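Local coordinates for sigma regulatory family protein-PP2C phosphatase (Chlamydia trachomatis serovar L2, PDB 6MAB) that probably acts as a membrane-bound phosphatase in sigma-factor regulation, this chain being its periplasmic sensor domain, thought to respond to TCA cycle intermediates, at residues D37-F42 against L130-F135; K62-I67 against K73-V78. One frame throughout, in Å; residues are numbered along the deposited sequence.

How the contacts relate
Both contacts set a short helix against the five-stranded antiparallel sheet of the module farther from the chain termini, in a two-module architecture consistent with a double Cache sensor. Helix 35-45 supplies contact 1 and helix 58-68, the next in the chain, contact 2, which is nested inside the loop closed by contact 1. Their centres lie about 13 Å apart, and F42 bridges them: its ring atom CE1 comes 3.8 Å from CE of M64, and its CD1 3.7 Å from CD1 of I75. Across the intervening strand 142-151, on the helix-facing side of the sheet, CD1 of I134 packs 3.6 Å from CD2 of L77. These apolar side chains make one continuous layer between helices and sheet.

Contact 1 (D37-F42 against L130-F135); sequences DILALF and LQTNIF
L130 meets I38, and T132 meets L39, where helix 35-45 packs on strand 126-135 of a five-stranded antiparallel sheet, consistent with a PAS-like Cache domain. L130 sends its methyl CD2 to methyl CD1 of I38 at 3.7 Å, and the two side chains cross at about a right angle. A115 and T148 of the neighbouring strands flank the leucine. I38, L39 and L130 suit their places because branched aliphatic chains supply methyls that pack with no polar group to satisfy. Q131 points to the other side of the sheet, where OE1 accepts from N of F106 and NE2 donates to O of E104. T132 returns to the helix side. Threonine offers a methyl and a hydroxyl together: OG1 stands anti to the carbonyl carbon (chi1 -59°), which puts CG2 anti to the backbone N, 3.8 Å from CD2 of L39. OG1 hydrogen-bonds ND2 of N35, near the start of the same helix. N133 turns from the helix, its ND2 bonding to the carbonyls of S108 and Q111. I134 carries the apolar surface onward to V52. Beyond it, CB of N133 lies 3.5 Å above one face of the F135 ring, displaced toward its rim.

Contact 2 (K62-I67 against K73-V78); sequences KEMEKI and KEISLV
Helix 62-67, carrying M64, runs nearly antiparallel to strand 74-78, carrying I75, at an angle of 153°. The two axes come within 9.5 Å, and M64 alone spans the gap from the helix. A long, unbranched and flexible methionine suits that distance: its chain is extended as far as SD and then bends (chi3 60°), bringing CE down onto the strand. CE rests mainly on backbone, 3.2 Å from the carbonyl O of I75, a close carbon-oxygen contact. The side-chain CG2 of I75 is secondary, at 4.2 Å from CE. F46 and A90 add to the apolar surroundings of M64. In the strand, beta-branched I75 faces the helix and S76 turns away from it, while L77, beside the helix rather than pointing at it, takes a smaller part. On the far side S76 OG donates to OE2 of E74 at 2.7 Å, arriving on the anti side of the carboxylate and 23° out of its plane. S76 OG also hydrogen-bonds S91 OG of strand 86-91. OE2 also bonds Y101 OH, while OE1 pairs with R93, which would favour a charged carboxylate despite its burial. K73 and E74 opposite L149 form a classic beta bulge at the strand's start. Apolar toward the helix, with polar E74 and S76 behind, this is a helix packed on the antiparallel sheet it leads into, as in PAS-like Cache domains, which this domain probably resembles.

Contact 1 (D37-F42 against L130-F135)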
ATOM      1  N   ASP A  37      -8.201 -15.947   2.302  1.00 20.45           N
ATOM      2  CA  ASP A  37      -9.262 -16.314   1.371  1.00 19.09           C
ATOM      3  C   ASP A  37      -8.700 -16.592  -0.018  1.00 17.89           C
ATOM      4  O   ASP A  37      -9.173 -17.500  -0.711  1.00 18.38           O
ATOM      5  CB  ASP A  37     -10.332 -15.218   1.308  1.00 19.37           C
ATOM      6  CG  ASP A  37     -11.213 -15.174   2.547  1.00 34.48           C
ATOM      7  OD1 ASP A  37     -11.231 -16.169   3.292  1.00 36.53           O
ATOM      8  OD2 ASP A  37     -11.892 -14.144   2.758  1.00 43.94           O
ATOM      9  N   ILE A  38      -7.694 -15.813  -0.447  1.00 17.86           N
ATOM     10  CA  ILE A  38      -7.067 -16.034  -1.740  1.00 15.09           C
ATOM     11  C   ILE A  38      -6.325 -17.366  -1.774  1.00 19.50           C
ATOM     12  O   ILE A  38      -6.441 -18.118  -2.749  1.00 19.64           O
ATOM     13  CB  ILE A  38      -6.140 -14.851  -2.073  1.00 16.65           C
ATOM     14  CG1 ILE A  38      -6.980 -13.597  -2.294  1.00 19.97           C
ATOM     15  CG2 ILE A  38      -5.326 -15.152  -3.322  1.00 21.84           C
ATOM     16  CD1 ILE A  38      -6.158 -12.339  -2.321  1.00 21.49           C
ATOM     17  N   LEU A  39      -5.575 -17.698  -0.710  1.00 17.43           N
ATOM     18  CA  LEU A  39      -4.881 -18.985  -0.678  1.00 17.23           C
ATOM     19  C   LEU A  39      -5.885 -20.131  -0.671  1.00 19.13           C
ATOM     20  O   LEU A  39      -5.715 -21.141  -1.375  1.00 19.24           O
ATOM     21  CB  LEU A  39      -3.958 -19.074   0.537  1.00 16.72           C
ATOM     22  CG  LEU A  39      -3.232 -20.416   0.777  1.00 16.27           C
ATOM     23  CD1 LEU A  39      -2.273 -20.707  -0.362  1.00 20.06           C
ATOM     24  CD2 LEU A  39      -2.472 -20.421   2.088  1.00 20.09           C
ATOM     25  N   ALA A  40      -6.946 -19.989   0.111  1.00 20.40           N
ATOM     26  CA  ALA A  40      -7.950 -21.040   0.179  1.00 22.21           C
ATOM     27  C   ALA A  40      -8.616 -21.262  -1.175  1.00 19.55           C
ATOM     28  O   ALA A  40      -8.900 -22.407  -1.551  1.00 23.63           O
ATOM     29  CB  ALA A  40      -9.000 -20.689   1.229  1.00 21.17           C
ATOM     30  N   LEU A  41      -8.915 -20.176  -1.898  1.00 21.43           N
ATOM     31  CA  LEU A  41      -9.516 -20.289  -3.223  1.00 26.71           C
ATOM     32  C   LEU A  41      -8.556 -20.975  -4.177  1.00 24.00           C
ATOM     33  O   LEU A  41      -8.918 -21.928  -4.868  1.00 24.96           O
ATOM     34  CB  LEU A  41      -9.883 -18.898  -3.770  1.00 23.64           C
ATOM     35  CG  LEU A  41     -10.447 -18.852  -5.200  1.00 25.21           C
ATOM     36  CD1 LEU A  41     -11.722 -19.704  -5.286  1.00 33.78           C
ATOM     37  CD2 LEU A  41     -10.706 -17.394  -5.620  1.00 26.22           C
ATOM     38  N   PHE A  42      -7.313 -20.497  -4.206  1.00 20.09           N
ATOM     39  CA  PHE A  42      -6.311 -21.063  -5.090  1.00 26.26           C
ATOM     40  C   PHE A  42      -6.121 -22.546  -4.823  1.00 26.58           C
ATOM     41  O   PHE A  42      -6.029 -23.341  -5.764  1.00 27.40           O
ATOM     42  CB  PHE A  42      -4.994 -20.314  -4.924  1.00 21.60           C
ATOM     43  CG  PHE A  42      -3.946 -20.732  -5.894  1.00 21.51           C
ATOM     44  CD1 PHE A  42      -3.894 -20.144  -7.146  1.00 31.91           C
ATOM     45  CD2 PHE A  42      -3.040 -21.725  -5.580  1.00 29.08           C
ATOM     46  CE1 PHE A  42      -2.945 -20.534  -8.063  1.00 29.41           C
ATOM     47  CE2 PHE A  42      -2.093 -22.117  -6.504  1.00 37.45           C
ATOM     48  CZ  PHE A  42      -2.053 -21.513  -7.741  1.00 30.18           C
ATOM     49  N   LEU A 130       0.081  -8.825  -2.152  1.00 15.61           N
ATOM     50  CA  LEU A 130      -0.166  -9.837  -1.132  1.00 15.41           C
ATOM     51  C   LEU A 130       0.788 -11.003  -1.348  1.00 16.23           C
ATOM     52  O   LEU A 130       0.919 -11.507  -2.465  1.00 18.19           O
ATOM     53  CB  LEU A 130      -1.605 -10.320  -1.187  1.00 15.73           C
ATOM     54  CG  LEU A 130      -2.579  -9.486  -0.370  1.00 18.08           C
ATOM     55  CD1 LEU A 130      -2.645  -8.042  -0.854  1.00 20.36           C
ATOM     56  CD2 LEU A 130      -3.966 -10.109  -0.375  1.00 18.47           C
ATOM     57  N   GLN A 131       1.499 -11.376  -0.290  1.00 15.50           N
ATOM     58  CA  GLN A 131       2.423 -12.495  -0.309  1.00 13.68           C
ATOM     59  C   GLN A 131       2.071 -13.426   0.826  1.00 15.66           C
ATOM     60  O   GLN A 131       1.933 -12.969   1.965  1.00 16.67           O
ATOM     61  CB  GLN A 131       3.860 -11.990  -0.190  1.00 17.55           C
ATOM     62  CG  GLN A 131       4.185 -11.055  -1.331  1.00 17.06           C
ATOM     63  CD  GLN A 131       5.611 -10.505  -1.310  1.00 17.32           C
ATOM     64  OE1 GLN A 131       6.483 -10.992  -0.585  1.00 19.41           O
ATOM     65  NE2 GLN A 131       5.849  -9.497  -2.141  1.00 22.81           N
ATOM     66  N   THR A 132       1.904 -14.707   0.503  1.00 15.66           N
ATOM     67  CA  THR A 132       1.503 -15.721   1.468  1.00 14.99           C
ATOM     68  C   THR A 132       2.424 -16.934   1.378  1.00 17.88           C
ATOM     69  O   THR A 132       2.629 -17.485   0.292  1.00 19.41           O
ATOM     70  CB  THR A 132       0.060 -16.114   1.214  1.00 14.99           C
ATOM     71  OG1 THR A 132      -0.758 -14.947   1.330  1.00 17.27           O
ATOM     72  CG2 THR A 132      -0.403 -17.186   2.216  1.00 19.20           C
ATOM     73  N   ASN A 133       2.962 -17.359   2.523  1.00 17.41           N
ATOM     74  CA  ASN A 133       3.882 -18.484   2.539  1.00 20.34           C
ATOM     75  C   ASN A 133       3.141 -19.797   2.289  1.00 21.49           C
ATOM     76  O   ASN A 133       2.037 -20.028   2.797  1.00 21.33           O
ATOM     77  CB  ASN A 133       4.644 -18.543   3.867  1.00 19.18           C
ATOM     78  CG  ASN A 133       5.892 -17.722   3.854  1.00 23.18           C
ATOM     79  OD1 ASN A 133       6.580 -17.619   2.831  1.00 25.41           O
ATOM     80  ND2 ASN A 133       6.210 -17.131   4.989  1.00 28.47           N
ATOM     81  N   ILE A 134       3.748 -20.640   1.462  1.00 18.83           N
ATOM     82  CA  ILE A 134       3.267 -21.989   1.193  1.00 21.84           C
ATOM     83  C   ILE A 134       4.137 -22.906   2.045  1.00 25.71           C
ATOM     84  O   ILE A 134       5.310 -23.149   1.737  1.00 25.37           O
ATOM     85  CB  ILE A 134       3.334 -22.321  -0.301  1.00 24.80           C
ATOM     86  CG1 ILE A 134       2.390 -21.371  -1.071  1.00 24.99           C
ATOM     87  CG2 ILE A 134       2.970 -23.785  -0.545  1.00 24.42           C
ATOM     88  CD1 ILE A 134       2.650 -21.348  -2.570  1.00 34.61           C
ATOM     89  N   PHE A 135       3.568 -23.367   3.150  1.00 24.63           N
ATOM     90  CA  PHE A 135       4.271 -24.172   4.141  1.00 27.16           C
ATOM     91  C   PHE A 135       4.074 -25.648   3.839  1.00 31.16           C
ATOM     92  O   PHE A 135       2.943 -26.097   3.606  1.00 28.73           O
ATOM     93  CB  PHE A 135       3.751 -23.891   5.558  1.00 27.70           C
ATOM     94  CG  PHE A 135       4.068 -22.513   6.079  1.00 22.79           C
ATOM     95  CD1 PHE A 135       5.365 -22.148   6.372  1.00 26.09           C
ATOM     96  CD2 PHE A 135       3.065 -21.588   6.288  1.00 22.62           C
ATOM     97  CE1 PHE A 135       5.658 -20.889   6.863  1.00 28.56           C
ATOM     98  CE2 PHE A 135       3.355 -20.309   6.773  1.00 21.88           C
ATOM     99  CZ  PHE A 135       4.654 -19.976   7.075  1.00 25.56           C
TER

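Contact 2 (K62-I67 against K73-V78)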
ATOM      1  N   LYS A  62      -1.389 -21.362 -17.844  1.00 35.97           N
ATOM      2  CA  LYS A  62      -2.516 -21.123 -18.743  1.00 35.41           C
ATOM      3  C   LYS A  62      -3.844 -21.326 -18.029  1.00 39.03           C
ATOM      4  O   LYS A  62      -4.806 -20.589 -18.273  1.00 40.63           O
ATOM      5  CB  LYS A  62      -2.411 -22.030 -19.968  1.00 40.69           C
ATOM      6  CG  LYS A  62      -1.466 -21.480 -21.009  1.00 42.84           C
ATOM      7  N   GLU A  63      -3.922 -22.311 -17.135  1.00 38.37           N
ATOM      8  CA  GLU A  63      -5.145 -22.477 -16.359  1.00 42.37           C
ATOM      9  C   GLU A  63      -5.347 -21.312 -15.395  1.00 38.53           C
ATOM     10  O   GLU A  63      -6.480 -20.859 -15.186  1.00 38.84           O
ATOM     11  CB  GLU A  63      -5.116 -23.800 -15.596  1.00 38.06           C
ATOM     12  N   MET A  64      -4.265 -20.824 -14.780  1.00 31.29           N
ATOM     13  CA  MET A  64      -4.388 -19.687 -13.877  1.00 30.85           C
ATOM     14  C   MET A  64      -4.819 -18.437 -14.636  1.00 29.77           C
ATOM     15  O   MET A  64      -5.616 -17.637 -14.138  1.00 31.71           O
ATOM     16  CB  MET A  64      -3.061 -19.447 -13.153  1.00 27.85           C
ATOM     17  CG  MET A  64      -2.714 -20.582 -12.159  1.00 27.31           C
ATOM     18  SD  MET A  64      -1.006 -20.611 -11.588  1.00 30.51           S
ATOM     19  CE  MET A  64      -0.825 -19.021 -10.782  1.00 32.72           C
ATOM     20  N   GLU A  65      -4.297 -18.255 -15.837  1.00 30.21           N
ATOM     21  CA  GLU A  65      -4.697 -17.123 -16.667  1.00 31.88           C
ATOM     22  C   GLU A  65      -6.193 -17.139 -16.977  1.00 31.31           C
ATOM     23  O   GLU A  65      -6.864 -16.105 -16.895  1.00 32.32           O
ATOM     24  CB  GLU A  65      -3.887 -17.145 -17.955  1.00 35.19           C
ATOM     25  CG  GLU A  65      -4.214 -16.031 -18.909  1.00 50.28           C
ATOM     26  CD  GLU A  65      -3.567 -16.239 -20.252  1.00 69.79           C
ATOM     27  OE1 GLU A  65      -3.673 -17.358 -20.798  1.00 86.46           O
ATOM     28  OE2 GLU A  65      -2.939 -15.285 -20.749  1.00 64.87           O
ATOM     29  N   LYS A  66      -6.724 -18.292 -17.400  1.00 33.01           N
ATOM     30  CA  LYS A  66      -8.137 -18.355 -17.776  1.00 40.04           C
ATOM     31  C   LYS A  66      -9.037 -17.953 -16.614  1.00 38.09           C
ATOM     32  O   LYS A  66     -10.052 -17.266 -16.808  1.00 36.21           O
ATOM     33  CB  LYS A  66      -8.502 -19.763 -18.266  1.00 37.03           C
ATOM     34  CG  LYS A  66      -8.166 -20.026 -19.715  1.00 47.27           C
ATOM     35  N   ILE A  67      -8.678 -18.358 -15.400  1.00 32.83           N
ATOM     36  CA  ILE A  67      -9.512 -18.095 -14.233  1.00 29.18           C
ATOM     37  C   ILE A  67      -9.331 -16.669 -13.729  1.00 35.47           C
ATOM     38  O   ILE A  67     -10.312 -15.983 -13.417  1.00 37.18           O
ATOM     39  CB  ILE A  67      -9.198 -19.115 -13.124  1.00 34.03           C
ATOM     40  CG1 ILE A  67      -9.549 -20.530 -13.591  1.00 44.09           C
ATOM     41  CG2 ILE A  67      -9.939 -18.741 -11.831  1.00 33.38           C
ATOM     42  CD1 ILE A  67      -9.041 -21.625 -12.665  1.00 46.41           C
ATOM     43  N   LYS A  73      -4.250  -8.453 -11.431  1.00 23.79           N
ATOM     44  CA  LYS A  73      -3.184  -8.125 -12.365  1.00 26.38           C
ATOM     45  C   LYS A  73      -2.211  -9.287 -12.481  1.00 25.76           C
ATOM     46  O   LYS A  73      -1.687  -9.550 -13.567  1.00 27.37           O
ATOM     47  CB  LYS A  73      -2.467  -6.848 -11.930  1.00 23.59           C
ATOM     48  CG  LYS A  73      -1.258  -6.513 -12.816  1.00 35.32           C
ATOM     49  CD  LYS A  73      -0.553  -5.229 -12.386  1.00 36.42           C
ATOM     50  CE  LYS A  73       0.592  -4.892 -13.333  1.00 41.77           C
ATOM     51  NZ  LYS A  73       0.099  -4.092 -14.472  1.00 44.21           N
ATOM     52  N   GLU A  74      -1.990 -10.007 -11.385  1.00 21.80           N
ATOM     53  CA  GLU A  74      -1.093 -11.152 -11.379  1.00 24.81           C
ATOM     54  C   GLU A  74      -1.427 -12.034 -10.195  1.00 21.66           C
ATOM     55  O   GLU A  74      -1.583 -11.539  -9.075  1.00 22.85           O
ATOM     56  CB  GLU A  74       0.378 -10.706 -11.277  1.00 24.78           C
ATOM     57  CG  GLU A  74       1.395 -11.854 -11.223  1.00 30.47           C
ATOM     58  CD  GLU A  74       2.841 -11.358 -11.207  1.00 31.67           C
ATOM     59  OE1 GLU A  74       3.075 -10.267 -11.755  1.00 30.58           O
ATOM     60  OE2 GLU A  74       3.734 -12.046 -10.649  1.00 23.65           O
ATOM     61  N   ILE A  75      -1.502 -13.334 -10.433  1.00 20.12           N
ATOM     62  CA  ILE A  75      -1.360 -14.298  -9.358  1.00 18.93           C
ATOM     63  C   ILE A  75      -0.274 -15.292  -9.758  1.00 19.60           C
ATOM     64  O   ILE A  75      -0.315 -15.852 -10.859  1.00 25.66           O
ATOM     65  CB  ILE A  75      -2.696 -15.000  -9.043  1.00 20.39           C
ATOM     66  CG1 ILE A  75      -2.470 -16.055  -7.983  1.00 22.80           C
ATOM     67  CG2 ILE A  75      -3.282 -15.627 -10.283  1.00 32.59           C
ATOM     68  CD1 ILE A  75      -3.754 -16.495  -7.333  1.00 31.99           C
ATOM     69  N   SER A  76       0.726 -15.468  -8.881  1.00 22.56           N
ATOM     70  CA  SER A  76       1.910 -16.267  -9.183  1.00 23.24           C
ATOM     71  C   SER A  76       2.263 -17.205  -8.035  1.00 17.98           C
ATOM     72  O   SER A  76       2.195 -16.827  -6.869  1.00 21.20           O
ATOM     73  CB  SER A  76       3.127 -15.372  -9.465  1.00 22.62           C
ATOM     74  OG  SER A  76       2.937 -14.624 -10.648  1.00 23.13           O
ATOM     75  N   LEU A  77       2.668 -18.418  -8.399  1.00 22.57           N
ATOM     76  CA  LEU A  77       3.327 -19.339  -7.493  1.00 23.47           C
ATOM     77  C   LEU A  77       4.821 -19.167  -7.661  1.00 22.90           C
ATOM     78  O   LEU A  77       5.358 -19.389  -8.760  1.00 25.00           O
ATOM     79  CB  LEU A  77       2.950 -20.780  -7.795  1.00 24.35           C
ATOM     80  CG  LEU A  77       1.607 -21.356  -7.419  1.00 38.21           C
ATOM     81  CD1 LEU A  77       1.613 -22.819  -7.877  1.00 34.93           C
ATOM     82  CD2 LEU A  77       1.393 -21.230  -5.915  1.00 37.26           C
ATOM     83  N   VAL A  78       5.482 -18.797  -6.573  1.00 23.26           N
ATOM     84  CA  VAL A  78       6.895 -18.451  -6.563  1.00 23.25           C
ATOM     85  C   VAL A  78       7.610 -19.505  -5.738  1.00 27.79           C
ATOM     86  O   VAL A  78       7.397 -19.609  -4.527  1.00 25.65           O
ATOM     87  CB  VAL A  78       7.124 -17.042  -6.003  1.00 23.69           C
ATOM     88  CG1 VAL A  78       8.614 -16.621  -6.177  1.00 25.28           C
ATOM     89  CG2 VAL A  78       6.203 -16.062  -6.694  1.00 23.32           C
TER